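Local coordinates for protein endo-beta-1,4-glucanase (cellulase B) (Bacillus halodurans, PDB 4V2X) that probably hydrolyses beta-1,4-linked glucans such as cellulose, using a family 5 glycoside hydrolase module joined to Ig-like and CBM46 modules, at residues E296-F301 with N349-T354; V195-F200 with H272-W277. One frame throughout, in Å; residues are numbered along the deposited sequence.

Interaction 1 (E296-F301 with N349-T354); sequences EIIEAF and NERDIT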
loop_
_atom_site.group_PDB
_atom_site.type_symbol
_atom_site.label_atom_id
_atom_site.label_comp_id
_atom_site.label_asym_id
_atom_site.label_seq_id
_atom_site.Cartn_x
_atom_site.Cartn_y
_atom_site.Cartn_z
ATOM N N GLU A 296 25.551 -6.120 10.380
ATOM C CA GLU A 296 24.206 -5.564 10.494
ATOM C C GLU A 296 24.204 -4.072 10.161
ATOM O O GLU A 296 23.304 -3.588 9.471
ATOM C CB GLU A 296 23.582 -5.788 11.869
ATOM C CG GLU A 296 22.110 -5.396 11.866
ATOM C CD GLU A 296 21.410 -5.625 13.181
ATOM O OE1 GLU A 296 21.392 -4.686 14.006
ATOM O OE2 GLU A 296 20.844 -6.723 13.376
ATOM N N ILE A 297 25.196 -3.351 10.673
ATOM C CA ILE A 297 25.335 -1.920 10.405
ATOM C C ILE A 297 25.522 -1.653 8.913
ATOM O O ILE A 297 24.832 -0.813 8.332
ATOM C CB ILE A 297 26.510 -1.319 11.215
ATOM C CG1 ILE A 297 26.102 -1.197 12.685
ATOM C CG2 ILE A 297 26.924 0.048 10.679
ATOM C CD1 ILE A 297 27.274 -1.017 13.632
ATOM N N ILE A 298 26.441 -2.384 8.292
ATOM C CA ILE A 298 26.710 -2.192 6.871
ATOM C C ILE A 298 25.456 -2.491 6.051
ATOM O O ILE A 298 25.065 -1.688 5.212
ATOM C CB ILE A 298 27.916 -3.036 6.388
ATOM C CG1 ILE A 298 29.211 -2.508 7.018
ATOM C CG2 ILE A 298 28.027 -2.999 4.870
ATOM C CD1 ILE A 298 30.385 -3.460 6.913
ATOM N N GLU A 299 24.816 -3.627 6.314
ATOM C CA GLU A 299 23.658 -4.049 5.522
ATOM C C GLU A 299 22.490 -3.102 5.712
ATOM O O GLU A 299 21.863 -2.677 4.738
ATOM C CB GLU A 299 23.241 -5.475 5.880
ATOM C CG GLU A 299 24.246 -6.523 5.430
ATOM C CD GLU A 299 23.938 -7.919 5.944
ATOM O OE1 GLU A 299 22.977 -8.096 6.729
ATOM O OE2 GLU A 299 24.674 -8.851 5.557
ATOM N N ALA A 300 22.199 -2.772 6.964
ATOM C CA ALA A 300 21.076 -1.895 7.275
ATOM C C ALA A 300 21.251 -0.517 6.651
ATOM O O ALA A 300 20.351 0.001 5.992
ATOM C CB ALA A 300 20.890 -1.778 8.780
ATOM N N PHE A 301 22.414 0.083 6.835
ATOM C CA PHE A 301 22.589 1.427 6.338
ATOM C C PHE A 301 22.875 1.466 4.846
ATOM O O PHE A 301 22.596 2.461 4.210
ATOM C CB PHE A 301 23.551 2.199 7.233
ATOM C CG PHE A 301 22.963 2.449 8.589
ATOM C CD1 PHE A 301 21.898 3.329 8.730
ATOM C CD2 PHE A 301 23.389 1.735 9.702
ATOM C CE1 PHE A 301 21.305 3.534 9.956
ATOM C CE2 PHE A 301 22.796 1.930 10.936
ATOM C CZ PHE A 301 21.760 2.838 11.067
ATOM N N ASN A 349 28.642 8.385 8.482
ATOM C CA ASN A 349 29.318 9.464 7.760
ATOM C C ASN A 349 29.480 9.138 6.288
ATOM O O ASN A 349 29.230 9.983 5.427
ATOM C CB ASN A 349 30.697 9.757 8.366
ATOM C CG ASN A 349 30.613 10.479 9.695
ATOM O OD1 ASN A 349 29.612 11.105 10.020
ATOM N ND2 ASN A 349 31.675 10.392 10.470
ATOM N N GLU A 350 29.908 7.909 6.010
ATOM C CA GLU A 350 30.085 7.435 4.644
ATOM C C GLU A 350 28.792 7.562 3.846
ATOM O O GLU A 350 28.825 7.809 2.643
ATOM C CB GLU A 350 30.544 5.978 4.639
ATOM C CG GLU A 350 32.002 5.788 5.016
ATOM C CD GLU A 350 32.946 6.306 3.947
ATOM O OE1 GLU A 350 32.720 5.995 2.756
ATOM O OE2 GLU A 350 33.905 7.021 4.300
ATOM N N ARG A 351 27.660 7.386 4.522
ATOM C CA ARG A 351 26.354 7.381 3.862
ATOM C C ARG A 351 25.550 8.670 4.076
ATOM O O ARG A 351 24.356 8.717 3.777
ATOM C CB ARG A 351 25.585 6.139 4.326
ATOM C CG ARG A 351 26.242 4.847 3.838
ATOM C CD ARG A 351 25.767 3.630 4.617
ATOM N NE ARG A 351 26.457 2.401 4.211
ATOM C CZ ARG A 351 27.697 2.073 4.567
ATOM N NH1 ARG A 351 28.408 2.893 5.331
ATOM N NH2 ARG A 351 28.238 0.931 4.135
ATOM N N ASP A 352 26.199 9.719 4.580
ATOM C CA ASP A 352 25.575 11.043 4.693
ATOM C C ASP A 352 24.349 11.037 5.604
ATOM O O ASP A 352 23.415 11.813 5.400
ATOM C CB ASP A 352 25.176 11.556 3.295
ATOM C CG ASP A 352 25.014 13.074 3.232
ATOM O OD1 ASP A 352 25.700 13.802 3.981
ATOM O OD2 ASP A 352 24.202 13.542 2.404
ATOM N N ILE A 353 24.354 10.170 6.614
ATOM C CA ILE A 353 23.209 10.049 7.510
ATOM C C ILE A 353 23.457 10.886 8.762
ATOM O O ILE A 353 24.448 10.703 9.468
ATOM C CB ILE A 353 22.933 8.572 7.858
ATOM C CG1 ILE A 353 22.431 7.833 6.605
ATOM C CG2 ILE A 353 21.896 8.467 8.977
ATOM C CD1 ILE A 353 22.453 6.322 6.707
ATOM N N THR A 354 22.551 11.819 9.031
ATOM C CA THR A 354 22.623 12.609 10.253
ATOM C C THR A 354 22.130 11.763 11.429
ATOM O O THR A 354 21.113 11.089 11.324
ATOM C CB THR A 354 21.821 13.912 10.104
ATOM O OG1 THR A 354 22.570 14.811 9.270
ATOM C CG2 THR A 354 21.553 14.568 11.450
#
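F301 is met from two quarters, by the aliphatic arm of R351 beside its backbone and by the end of I353 at its ring. The ring side is the dense one. I353 CD1 comes obliquely to F301 CD1 at 3.7 Å, the two side chains crossing at about a right angle, and L317 and L348 touch both. The R351 arm, extended from CG to NE, lays its CD against F301 CB at 3.7 Å and at 3.4 Å from F301 O.

The contact is a worked example of how a (beta/alpha)8 barrel packs a helix against the neighbouring alpha-to-beta turn: helix 291-309 touches the chain just where helix 334-350 ends and strand 354-357 is about to start. A Schellman motif makes that turn, with D352 at positive phi, I353 N reaching back to L348 O and D352 N to N349 O; I353 is thereby brought back toward the strands.

Outward, the packing thins. I298 is partly exposed, and its CG2, placed anti to the backbone N, gets no nearer to R351 than 4.0 Å, at NH2. The guanidinium owes its position to polar partners: NH2 forms a salt bridge with D302 and NH1 a hydrogen bond with H347 O. A leucine in place of R351 would probably leave D302 without this charged mate and H347 O without its guanidinium donor, losing the tie between the two helices.

Interaction 2 (V195-F200 with H272-W277); sequences VNEPKF and HYYGFW
N196 reaches H272 with its amide oxygen: OD1 lies 3.1 Å from H272 CE1, at the edge of the imidazole and in its plane. CG stands anti to the backbone N, and the amide, tilted 35° from the ring, comes close enough for this polar C-H edge contact. The hydrogen-bonding partner of OD1 is R107, through NH2.

E197 follows and carries the main bond. Its backbone takes left-handed helical angles, and its chain, extended beyond CG, crosses the histidine at about a right angle. H272 ND1 donates to E197 OE2 over 2.8 Å, nearly straight at 162°. The acceptor lies almost exactly in the ring plane and accepts the N-H with its anti lone pair, although the carboxylate plane is turned 55° from the ring. E197 CG also packs against H272 ND1 at 3.4 Å. Y274 only borders the carboxylate, its CE2 4.5 Å from E197 OE2, while its hydroxyl is bonded to E319.

P198 completes an Asn-Glu-Pro sequence after the fourth barrel strand, the place where family 5 glycoside hydrolases carry their acid/base glutamate, facing a second glutamate after the seventh. E319, at the end of strand 315-320, is close to E197, consistent with that pairing, and a cacodylate ion, probably from the crystallisation liquor, lies about 3 Å from the E197 side chain and may mark the substrate pocket.

Chemically, the bond requires a proton on ND1, and a flip of the imidazole would break it; the bond therefore holds the ring in one orientation and probably sets the direction in which E197 presents its carboxylate.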
loop_
_atom_site.group_PDB
_atom_site.type_symbol
_atom_site.label_atom_id
_atom_site.label_comp_id
_atom_site.label_asym_id
_atom_site.label_seq_id
_atom_site.Cartn_x
_atom_site.Cartn_y
_atom_site.Cartn_z
ATOM N N VAL A 195 5.264 10.776 14.369
ATOM C CA VAL A 195 5.037 9.868 15.493
ATOM C C VAL A 195 6.297 9.046 15.738
ATOM O O VAL A 195 6.947 8.608 14.789
ATOM C CB VAL A 195 3.827 8.929 15.244
ATOM C CG1 VAL A 195 3.965 8.166 13.936
ATOM C CG2 VAL A 195 3.644 7.946 16.402
ATOM N N ASN A 196 6.637 8.838 17.004
ATOM C CA ASN A 196 7.794 8.010 17.351
ATOM C C ASN A 196 7.518 6.510 17.219
ATOM O O ASN A 196 6.522 6.020 17.735
ATOM C CB ASN A 196 8.210 8.281 18.790
ATOM C CG ASN A 196 9.503 7.590 19.154
ATOM O OD1 ASN A 196 10.531 7.844 18.540
ATOM N ND2 ASN A 196 9.464 6.725 20.156
ATOM N N GLU A 197 8.410 5.785 16.548
ATOM C CA GLU A 197 8.399 4.313 16.554
ATOM C C GLU A 197 6.990 3.716 16.407
ATOM O O GLU A 197 6.534 2.937 17.252
ATOM C CB GLU A 197 9.082 3.802 17.834
ATOM C CG GLU A 197 10.537 4.248 17.923
ATOM C CD GLU A 197 11.321 3.710 19.109
ATOM O OE1 GLU A 197 10.732 3.198 20.081
ATOM O OE2 GLU A 197 12.570 3.817 19.059
ATOM N N PRO A 198 6.282 4.080 15.326
ATOM C CA PRO A 198 4.899 3.632 15.178
ATOM C C PRO A 198 4.752 2.121 15.043
ATOM O O PRO A 198 5.565 1.470 14.398
ATOM C CB PRO A 198 4.437 4.329 13.893
ATOM C CG PRO A 198 5.690 4.646 13.160
ATOM C CD PRO A 198 6.688 4.967 14.226
ATOM N N LYS A 199 3.725 1.579 15.684
ATOM C CA LYS A 199 3.343 0.183 15.496
ATOM C C LYS A 199 1.891 0.030 15.924
ATOM O O LYS A 199 1.323 0.950 16.517
ATOM C CB LYS A 199 4.261 -0.756 16.276
ATOM C CG LYS A 199 4.246 -0.587 17.782
ATOM C CD LYS A 199 5.295 -1.471 18.434
ATOM C CE LYS A 199 5.076 -1.600 19.932
ATOM N NZ LYS A 199 4.942 -0.297 20.634
ATOM N N PHE A 200 1.286 -1.110 15.598
ATOM C CA PHE A 200 -0.155 -1.285 15.804
ATOM C C PHE A 200 -0.485 -2.586 16.500
ATOM O O PHE A 200 -1.562 -3.155 16.333
ATOM C CB PHE A 200 -0.886 -1.113 14.473
ATOM C CG PHE A 200 -0.674 0.234 13.891
ATOM C CD1 PHE A 200 -1.454 1.308 14.302
ATOM C CD2 PHE A 200 0.379 0.466 13.016
ATOM C CE1 PHE A 200 -1.220 2.579 13.817
ATOM C CE2 PHE A 200 0.622 1.737 12.532
ATOM C CZ PHE A 200 -0.183 2.793 12.925
ATOM N N HIS A 272 15.605 4.439 13.529
ATOM C CA HIS A 272 16.374 4.381 14.770
ATOM C C HIS A 272 17.264 3.147 14.735
ATOM O O HIS A 272 17.018 2.217 13.954
ATOM C CB HIS A 272 15.459 4.284 15.974
ATOM C CG HIS A 272 14.598 5.489 16.181
ATOM N ND1 HIS A 272 13.621 5.536 17.147
ATOM C CD2 HIS A 272 14.579 6.694 15.564
ATOM C CE1 HIS A 272 13.028 6.718 17.112
ATOM N NE2 HIS A 272 13.590 7.438 16.158
ATOM N N TYR A 273 18.290 3.116 15.583
ATOM C CA TYR A 273 19.205 1.977 15.582
ATOM C C TYR A 273 19.894 1.795 16.923
ATOM O O TYR A 273 20.512 2.724 17.444
ATOM C CB TYR A 273 20.261 2.112 14.472
ATOM C CG TYR A 273 21.018 0.822 14.258
ATOM C CD1 TYR A 273 20.409 -0.267 13.645
ATOM C CD2 TYR A 273 22.324 0.674 14.710
ATOM C CE1 TYR A 273 21.085 -1.467 13.469
ATOM C CE2 TYR A 273 23.006 -0.513 14.536
ATOM C CZ TYR A 273 22.387 -1.581 13.919
ATOM O OH TYR A 273 23.062 -2.767 13.763
ATOM N N TYR A 274 19.768 0.590 17.475
ATOM C CA TYR A 274 20.292 0.289 18.804
ATOM C C TYR A 274 21.246 -0.921 18.835
ATOM O O TYR A 274 21.571 -1.438 19.900
ATOM C CB TYR A 274 19.134 0.132 19.786
ATOM C CG TYR A 274 18.559 1.471 20.183
ATOM C CD1 TYR A 274 19.122 2.204 21.219
ATOM C CD2 TYR A 274 17.465 2.013 19.517
ATOM C CE1 TYR A 274 18.613 3.438 21.587
ATOM C CE2 TYR A 274 16.949 3.247 19.878
ATOM C CZ TYR A 274 17.524 3.949 20.919
ATOM O OH TYR A 274 17.028 5.172 21.314
ATOM N N GLY A 275 21.733 -1.314 17.664
ATOM C CA GLY A 275 22.765 -2.346 17.547
ATOM C C GLY A 275 22.199 -3.733 17.327
ATOM O O GLY A 275 21.033 -4.007 17.636
ATOM N N PHE A 276 23.037 -4.614 16.787
ATOM C CA PHE A 276 22.717 -6.035 16.659
ATOM C C PHE A 276 22.251 -6.535 18.017
ATOM O O PHE A 276 22.944 -6.378 19.028
ATOM C CB PHE A 276 23.950 -6.786 16.163
ATOM C CG PHE A 276 23.819 -8.288 16.167
ATOM C CD1 PHE A 276 22.882 -8.931 15.365
ATOM C CD2 PHE A 276 24.675 -9.067 16.942
ATOM C CE1 PHE A 276 22.787 -10.312 15.359
ATOM C CE2 PHE A 276 24.582 -10.446 16.930
ATOM C CZ PHE A 276 23.635 -11.070 16.140
ATOM N N TRP A 277 21.049 -7.097 18.057
ATOM C CA TRP A 277 20.361 -7.263 19.332
ATOM C C TRP A 277 21.175 -7.995 20.415
ATOM O O TRP A 277 21.308 -7.489 21.532
ATOM C CB TRP A 277 18.968 -7.888 19.145
ATOM C CG TRP A 277 18.299 -8.087 20.436
ATOM C CD1 TRP A 277 17.731 -7.123 21.236
ATOM C CD2 TRP A 277 18.151 -9.320 21.130
ATOM N NE1 TRP A 277 17.248 -7.695 22.384
ATOM C CE2 TRP A 277 17.490 -9.043 22.343
ATOM C CE3 TRP A 277 18.516 -10.640 20.845
ATOM C CZ2 TRP A 277 17.172 -10.042 23.263
ATOM C CZ3 TRP A 277 18.201 -11.623 21.756
ATOM C CH2 TRP A 277 17.544 -11.320 22.950
#

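Both contacts belong to the (beta/alpha)8 catalytic barrel, their centres about 16 Å apart, and both segments of interaction 2 precede those of interaction 1 along the chain. Interaction 2 joins the C-terminal ends of the fourth and sixth strands, 190-193 and 267-273, beside the probable active-site pocket; interaction 1 lies in the surrounding helical layer, between helix 291-309 and the approach to the eighth strand. Their segments nevertheless touch. Y273 OH makes a probable hydrogen bond with E296 OE1 at 2.6 Å, and the rings of Y273 and F301 meet edge to face. Strand 267-273 thus presents H272 to the pocket and Y273 to the outer helix, linking the two layers through consecutive residues.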